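Local atomic coordinates of trafficking protein particle complex subunit 3 (Naegleria fowleri, PDB entry 6AQ3), a protein that probably serves as a core subunit of the TRAPP complex in vesicle tethering and membrane trafficking, and carries a covalently bound palmitic acid in its interior. Residues C[90-95]-C[117-122]; C[96-99]-C[103-106]. All coordinates share one frame; numbering follows the deposited sequence.

Contact 1. Residues C[90-95]-C[117-122]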
ATOM      1  N   GLU C  90     -15.710 -13.359 -14.517  1.00 68.80           N
ATOM      2  CA  GLU C  90     -14.434 -13.722 -15.128  1.00 66.86           C
ATOM      3  C   GLU C  90     -13.497 -12.520 -15.171  1.00 66.83           C
ATOM      4  O   GLU C  90     -12.291 -12.648 -14.924  1.00 65.78           O
ATOM      5  CB  GLU C  90     -14.653 -14.299 -16.533  1.00 63.99           C
ATOM      6  N   SER C  91     -14.046 -11.339 -15.463  1.00 68.67           N
ATOM      7  CA  SER C  91     -13.223 -10.140 -15.570  1.00 69.64           C
ATOM      8  C   SER C  91     -12.486  -9.853 -14.267  1.00 76.15           C
ATOM      9  O   SER C  91     -11.292  -9.529 -14.277  1.00 78.28           O
ATOM     10  CB  SER C  91     -14.105  -8.954 -15.942  1.00 68.14           C
ATOM     11  OG  SER C  91     -14.765  -9.178 -17.170  1.00 75.16           O
ATOM     12  N   ILE C  92     -13.181  -9.972 -13.134  1.00 74.68           N
ATOM     13  CA  ILE C  92     -12.549  -9.713 -11.842  1.00 68.01           C
ATOM     14  C   ILE C  92     -11.665 -10.879 -11.424  1.00 66.27           C
ATOM     15  O   ILE C  92     -10.485 -10.695 -11.100  1.00 64.38           O
ATOM     16  CB  ILE C  92     -13.611  -9.415 -10.769  1.00 59.58           C
ATOM     17  CG1 ILE C  92     -14.365  -8.126 -11.101  1.00 59.98           C
ATOM     18  CG2 ILE C  92     -12.956  -9.315  -9.398  1.00 51.88           C
ATOM     19  CD1 ILE C  92     -15.642  -7.964 -10.291  1.00 61.92           C
ATOM     20  N   ALA C  93     -12.219 -12.095 -11.445  1.00 66.13           N
ATOM     21  CA  ALA C  93     -11.522 -13.248 -10.880  1.00 64.87           C
ATOM     22  C   ALA C  93     -10.288 -13.617 -11.689  1.00 71.24           C
ATOM     23  O   ALA C  93      -9.254 -13.997 -11.117  1.00 72.93           O
ATOM     24  CB  ALA C  93     -12.472 -14.444 -10.777  1.00 60.40           C
ATOM     25  N   LYS C  94     -10.376 -13.533 -13.015  1.00 68.24           N
ATOM     26  CA  LYS C  94      -9.306 -14.038 -13.862  1.00 74.44           C
ATOM     27  C   LYS C  94      -8.352 -12.965 -14.365  1.00 76.48           C
ATOM     28  O   LYS C  94      -7.217 -13.297 -14.719  1.00 80.62           O
ATOM     29  CB  LYS C  94      -9.882 -14.770 -15.081  1.00 74.63           C
ATOM     30  CG  LYS C  94     -10.802 -15.925 -14.753  1.00 74.55           C
ATOM     31  CD  LYS C  94     -10.103 -17.034 -14.004  1.00 72.87           C
ATOM     32  CE  LYS C  94     -11.021 -18.245 -13.931  1.00 74.25           C
ATOM     33  NZ  LYS C  94     -10.476 -19.328 -13.090  1.00 79.82           N
ATOM     34  N   VAL C  95      -8.772 -11.701 -14.443  1.00 71.36           N
ATOM     35  CA  VAL C  95      -7.927 -10.629 -14.977  1.00 68.54           C
ATOM     36  C   VAL C  95      -7.512  -9.641 -13.886  1.00 65.13           C
ATOM     37  O   VAL C  95      -6.322  -9.455 -13.632  1.00 68.81           O
ATOM     38  CB  VAL C  95      -8.611  -9.917 -16.168  1.00 71.48           C
ATOM     39  CG1 VAL C  95      -7.719  -8.820 -16.760  1.00 67.24           C
ATOM     40  CG2 VAL C  95      -8.949 -10.924 -17.260  1.00 54.96           C
ATOM     41  N   TYR C 117     -22.704 -14.446  -7.467  1.00 62.06           N
ATOM     42  CA  TYR C 117     -21.643 -15.423  -7.600  1.00 59.63           C
ATOM     43  C   TYR C 117     -20.653 -15.159  -6.480  1.00 60.61           C
ATOM     44  O   TYR C 117     -20.670 -14.099  -5.851  1.00 65.94           O
ATOM     45  CB  TYR C 117     -20.977 -15.350  -8.986  1.00 64.37           C
ATOM     46  CG  TYR C 117     -20.326 -14.015  -9.326  1.00 64.30           C
ATOM     47  CD1 TYR C 117     -19.043 -13.709  -8.874  1.00 64.22           C
ATOM     48  CD2 TYR C 117     -20.995 -13.060 -10.087  1.00 54.17           C
ATOM     49  CE1 TYR C 117     -18.437 -12.490  -9.173  1.00 56.77           C
ATOM     50  CE2 TYR C 117     -20.392 -11.840 -10.399  1.00 57.02           C
ATOM     51  CZ  TYR C 117     -19.111 -11.567  -9.934  1.00 58.00           C
ATOM     52  OH  TYR C 117     -18.495 -10.375 -10.231  1.00 60.84           O
ATOM     53  N   SER C 118     -19.790 -16.132  -6.232  1.00 65.85           N
ATOM     54  CA  SER C 118     -18.714 -15.981  -5.268  1.00 62.32           C
ATOM     55  C   SER C 118     -17.388 -16.058  -5.999  1.00 60.71           C
ATOM     56  O   SER C 118     -17.267 -16.741  -7.023  1.00 54.03           O
ATOM     57  CB  SER C 118     -18.756 -17.050  -4.176  1.00 63.44           C
ATOM     58  OG  SER C 118     -19.904 -16.902  -3.362  1.00 66.00           O
ATOM     59  N   ILE C 119     -16.395 -15.354  -5.457  1.00 57.29           N
ATOM     60  CA  ILE C 119     -15.020 -15.410  -5.938  1.00 57.43           C
ATOM     61  C   ILE C 119     -14.219 -16.118  -4.851  1.00 54.94           C
ATOM     62  O   ILE C 119     -14.096 -15.608  -3.732  1.00 49.01           O
ATOM     63  CB  ILE C 119     -14.457 -14.003  -6.225  1.00 60.59           C
ATOM     64  CG1 ILE C 119     -15.250 -13.296  -7.334  1.00 67.31           C
ATOM     65  CG2 ILE C 119     -13.007 -14.073  -6.633  1.00 59.16           C
ATOM     66  CD1 ILE C 119     -14.823 -11.842  -7.585  1.00 61.03           C
ATOM     67  N   VAL C 120     -13.690 -17.297  -5.163  1.00 56.18           N
ATOM     68  CA  VAL C 120     -12.957 -18.099  -4.187  1.00 56.86           C
ATOM     69  C   VAL C 120     -11.491 -18.175  -4.583  1.00 57.95           C
ATOM     70  O   VAL C 120     -11.163 -18.286  -5.768  1.00 57.64           O
ATOM     71  CB  VAL C 120     -13.556 -19.516  -4.043  1.00 57.88           C
ATOM     72  CG1 VAL C 120     -14.954 -19.445  -3.424  1.00 54.31           C
ATOM     73  CG2 VAL C 120     -13.595 -20.221  -5.373  1.00 57.61           C
ATOM     74  N   PHE C 121     -10.609 -18.123  -3.581  1.00 57.54           N
ATOM     75  CA  PHE C 121      -9.171 -18.198  -3.807  1.00 57.32           C
ATOM     76  C   PHE C 121      -8.486 -18.692  -2.537  1.00 54.74           C
ATOM     77  O   PHE C 121      -8.963 -18.427  -1.431  1.00 62.17           O
ATOM     78  CB  PHE C 121      -8.578 -16.846  -4.251  1.00 50.86           C
ATOM     79  CG  PHE C 121      -9.022 -15.664  -3.441  1.00 45.80           C
ATOM     80  CD1 PHE C 121     -10.301 -15.138  -3.574  1.00 46.21           C
ATOM     81  CD2 PHE C 121      -8.124 -15.033  -2.586  1.00 46.42           C
ATOM     82  CE1 PHE C 121     -10.685 -14.025  -2.853  1.00 48.92           C
ATOM     83  CE2 PHE C 121      -8.492 -13.921  -1.853  1.00 43.71           C
ATOM     84  CZ  PHE C 121      -9.773 -13.409  -1.978  1.00 45.85           C
ATOM     85  N   ASP C 122      -7.412 -19.466  -2.703  1.00 52.59           N
ATOM     86  CA  ASP C 122      -6.713 -20.044  -1.560  1.00 57.40           C
ATOM     87  C   ASP C 122      -5.504 -19.238  -1.078  1.00 62.07           C
ATOM     88  O   ASP C 122      -5.051 -19.472   0.048  1.00 66.52           O
ATOM     89  CB  ASP C 122      -6.326 -21.513  -1.825  1.00 59.65           C
ATOM     90  CG  ASP C 122      -5.384 -21.706  -2.999  1.00 63.85           C
ATOM     91  OD1 ASP C 122      -5.100 -20.725  -3.723  1.00 68.71           O
ATOM     92  OD2 ASP C 122      -4.928 -22.871  -3.186  1.00 66.34           O
TER
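Helix residues 90-95 run almost exactly parallel to strand 117-121, the two short axes lying 1° apart in direction and 9.4 Å apart. This is helix-on-sheet packing in the mixed alpha/beta fold of a TRAPP component: helix 85-101 lies over a four-stranded antiparallel sheet, and the backbones come nearest at Ala93 and Ile119, with 6.4 Å between their CA atoms. A small residue suits that point, because the single methyl of Ala93 lets the backbones come this close, and its CB meets Ile119 CG2 at 4.2 Å. The residue before it, Ile92, crosses Ile119 at about a right angle, CG2 of Ile92 lying 3.6 Å from CD1 of Ile119. Ile119 sets CG1 anti to its carbonyl carbon (chi1 -62°) and extends it through chi2 of 175°, which carries CD1 up to the helix. Ile92 also borders the bound palmitic acid, so a purely apolar side chain fits between sheet and lipid. Tyr117 brings a polar group into this buried layer: its hydroxyl is hydrogen-bonded to Thr88 OG1 on the same helix, which satisfies it, while the same OH touches Ile92 CD1 at 3.7 Å.

Contact 2. Residues C[96-99]-C[103-106]. With PLM (palmitic acid), chain N.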
ATOM      1  N   ALA C  96      -8.483  -9.006 -13.224  1.00 63.55           N
ATOM      2  CA  ALA C  96      -8.180  -7.983 -12.223  1.00 60.54           C
ATOM      3  C   ALA C  96      -7.349  -8.541 -11.070  1.00 67.85           C
ATOM      4  O   ALA C  96      -6.387  -7.906 -10.616  1.00 65.61           O
ATOM      5  CB  ALA C  96      -9.471  -7.361 -11.691  1.00 52.13           C
ATOM      6  N   PHE C  97      -7.746  -9.699 -10.542  1.00 66.44           N
ATOM      7  CA  PHE C  97      -7.030 -10.263  -9.405  1.00 62.00           C
ATOM      8  C   PHE C  97      -5.572 -10.544  -9.754  1.00 66.91           C
ATOM      9  O   PHE C  97      -4.674 -10.296  -8.940  1.00 65.22           O
ATOM     10  CB  PHE C  97      -7.754 -11.521  -8.925  1.00 58.56           C
ATOM     11  CG  PHE C  97      -8.709 -11.258  -7.795  1.00 57.71           C
ATOM     12  CD1 PHE C  97      -9.695 -10.285  -7.920  1.00 59.69           C
ATOM     13  CD2 PHE C  97      -8.656 -12.000  -6.629  1.00 50.93           C
ATOM     14  CE1 PHE C  97     -10.584 -10.025  -6.875  1.00 54.92           C
ATOM     15  CE2 PHE C  97      -9.559 -11.762  -5.590  1.00 51.41           C
ATOM     16  CZ  PHE C  97     -10.523 -10.772  -5.718  1.00 48.15           C
ATOM     17  N   LYS C  98      -5.309 -11.004 -10.980  1.00 72.05           N
ATOM     18  CA  LYS C  98      -3.928 -11.230 -11.390  1.00 73.87           C
ATOM     19  C   LYS C  98      -3.187  -9.911 -11.556  1.00 67.63           C
ATOM     20  O   LYS C  98      -2.053  -9.765 -11.090  1.00 70.74           O
ATOM     21  CB  LYS C  98      -3.889 -12.028 -12.693  1.00 76.43           C
ATOM     22  CG  LYS C  98      -4.314 -13.486 -12.555  1.00 86.18           C
ATOM     23  CD  LYS C  98      -4.198 -14.217 -13.900  1.00 89.64           C
ATOM     24  CE  LYS C  98      -4.375 -15.729 -13.767  1.00 90.26           C
ATOM     25  NZ  LYS C  98      -5.771 -16.148 -13.484  1.00 88.97           N
ATOM     26  N   MET C  99      -3.844  -8.924 -12.155  1.00 65.57           N
ATOM     27  CA  MET C  99      -3.205  -7.651 -12.467  1.00 71.41           C
ATOM     28  C   MET C  99      -2.858  -6.869 -11.201  1.00 71.66           C
ATOM     29  O   MET C  99      -1.786  -6.256 -11.120  1.00 68.63           O
ATOM     30  CB  MET C  99      -4.139  -6.846 -13.373  1.00 81.08           C
ATOM     31  CG  MET C  99      -3.759  -5.403 -13.649  1.00 92.91           C
ATOM     32  SD  MET C  99      -4.993  -4.606 -14.714  1.00 97.95           S
ATOM     33  CE  MET C  99      -5.103  -5.793 -16.050  1.00 99.76           C
ATOM     34  N   ILE C 103      -3.167 -12.713  -7.788  1.00 67.53           N
ATOM     35  CA  ILE C 103      -3.981 -13.820  -7.306  1.00 67.21           C
ATOM     36  C   ILE C 103      -4.705 -14.434  -8.494  1.00 71.07           C
ATOM     37  O   ILE C 103      -5.243 -13.716  -9.350  1.00 70.62           O
ATOM     38  CB  ILE C 103      -5.006 -13.328  -6.267  1.00 57.16           C
ATOM     39  CG1 ILE C 103      -4.324 -12.840  -5.014  1.00 65.39           C
ATOM     40  CG2 ILE C 103      -5.928 -14.448  -5.857  1.00 57.42           C
ATOM     41  CD1 ILE C 103      -5.314 -12.365  -3.981  1.00 71.49           C
ATOM     42  N   ASN C 104      -4.747 -15.760  -8.538  1.00 72.29           N
ATOM     43  CA  ASN C 104      -5.655 -16.489  -9.413  1.00 78.81           C
ATOM     44  C   ASN C 104      -6.885 -16.868  -8.602  1.00 69.09           C
ATOM     45  O   ASN C 104      -6.765 -17.479  -7.534  1.00 66.04           O
ATOM     46  CB  ASN C 104      -5.004 -17.734 -10.018  1.00 96.02           C
ATOM     47  CG  ASN C 104      -3.537 -17.863  -9.658  1.00104.99           C
ATOM     48  OD1 ASN C 104      -2.668 -17.279 -10.311  1.00109.71           O
ATOM     49  ND2 ASN C 104      -3.251 -18.644  -8.622  1.00104.52           N
ATOM     50  N   ALA C 105      -8.057 -16.505  -9.098  1.00 64.48           N
ATOM     51  CA  ALA C 105      -9.301 -16.777  -8.397  1.00 57.33           C
ATOM     52  C   ALA C 105     -10.247 -17.605  -9.264  1.00 57.12           C
ATOM     53  O   ALA C 105     -10.058 -17.767 -10.478  1.00 56.33           O
ATOM     54  CB  ALA C 105      -9.974 -15.466  -7.972  1.00 55.54           C
ATOM     55  N   ASN C 106     -11.260 -18.171  -8.615  1.00 60.91           N
ATOM     56  CA  ASN C 106     -12.274 -18.943  -9.318  1.00 68.31           C
ATOM     57  C   ASN C 106     -13.667 -18.462  -8.927  1.00 64.45           C
ATOM     58  O   ASN C 106     -13.872 -17.882  -7.855  1.00 57.07           O
ATOM     59  CB  ASN C 106     -12.069 -20.421  -9.029  1.00 69.85           C
ATOM     60  CG  ASN C 106     -10.872 -20.979  -9.773  1.00 76.61           C
ATOM     61  OD1 ASN C 106     -10.683 -20.699 -10.956  1.00 81.94           O
ATOM     62  ND2 ASN C 106      -9.987 -21.654  -9.050  1.00 70.48           N
TER
HETATM   63  C1  PLM N 201     -16.825  -4.803 -16.532  1.00 58.48           C
HETATM   64  O2  PLM N 201     -17.835  -5.253 -15.918  1.00 65.25           O
HETATM   65  C2  PLM N 201     -15.316  -4.990 -15.960  1.00 63.08           C
HETATM   66  C3  PLM N 201     -15.138  -5.432 -14.492  1.00 70.22           C
HETATM   67  C4  PLM N 201     -14.482  -4.374 -13.584  1.00 73.94           C
HETATM   68  C5  PLM N 201     -13.133  -4.794 -12.942  1.00 73.53           C
HETATM   69  C6  PLM N 201     -12.861  -4.131 -11.569  1.00 75.52           C
HETATM   70  C7  PLM N 201     -11.480  -4.448 -10.943  1.00 74.48           C
HETATM   71  C8  PLM N 201     -11.544  -4.967  -9.484  1.00 69.29           C
HETATM   72  C9  PLM N 201     -10.162  -5.037  -8.791  1.00 69.48           C
HETATM   73  CA  PLM N 201     -10.061  -6.074  -7.631  1.00 69.24           C
HETATM   74  CB  PLM N 201      -8.691  -6.087  -6.907  1.00 64.03           C
HETATM   75  CC  PLM N 201      -8.672  -5.287  -5.579  1.00 65.89           C
HETATM   76  CD  PLM N 201      -7.267  -4.788  -5.175  1.00 67.31           C
HETATM   77  CE  PLM N 201      -7.082  -4.512  -3.660  1.00 66.57           C
HETATM   78  CF  PLM N 201      -5.889  -3.574  -3.357  1.00 64.39           C
HETATM   79  CG  PLM N 201      -5.396  -3.622  -1.900  1.00 63.23           C
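Ile103 folds back against Phe97 just after the end of helix 85-101, its backbone N giving a hydrogen bond of 3.1 Å to Phe97 O. The N-H points well at the oxygen (157°), but the donor stands above the carbonyl plane. The two side chains lie side by side and point the same way, so CG2 of Ile103 reaches the edge of the Phe97 ring, 3.7 Å from CD2, close to the ring plane. Ala105 CB approaches the same CD2 obliquely at 3.9 Å, a methyl small enough to fit between the loop and helix 85-101. Large and apolar, Phe97 fills this buried side and also borders the palmitic acid, its CE1 4.1 Å from lipid atom CA; Ala96 CB lies closer to the acyl chain, 3.6 Å from lipid atom C7. The outer side is looser. Lys98 runs across Asn104 at about a right angle and bends at its last torsion (chi4 72°), bringing NZ within 3.9 Å of Asn104 CB; both residues are exposed, as suits their polar ends, and NZ makes a weak hydrogen bond to Lys94 O. Around the contact, Phe121 of strand 116-121 meets the Phe97 ring edge-to-face, and Phe71 of helix 49-75 packs on Ala96.

From the N terminus, the chain runs along helix 85-101, passing first 90-95 and then 96-99, so both contacts start on one continuous helix. Contact 2 closes first: after three intervening residues, 103-106 turns back beside the helix and leads into edge strand 106-108. The chain then goes on to strand 116-121, where 117-122 packs against the helix and closes the longer loop of contact 1, within which contact 2 is nested. Their centres are about 6 Å apart. A probable hydrogen bond from Val120 N to Asn106 O, 2.8 Å, joins the two non-helical segments, and a second probable one, Phe97 N to Ile92 O, spans five residues within the helix. Together they tie the helix to the connecting loop and to strand 116-121, beside the lipid.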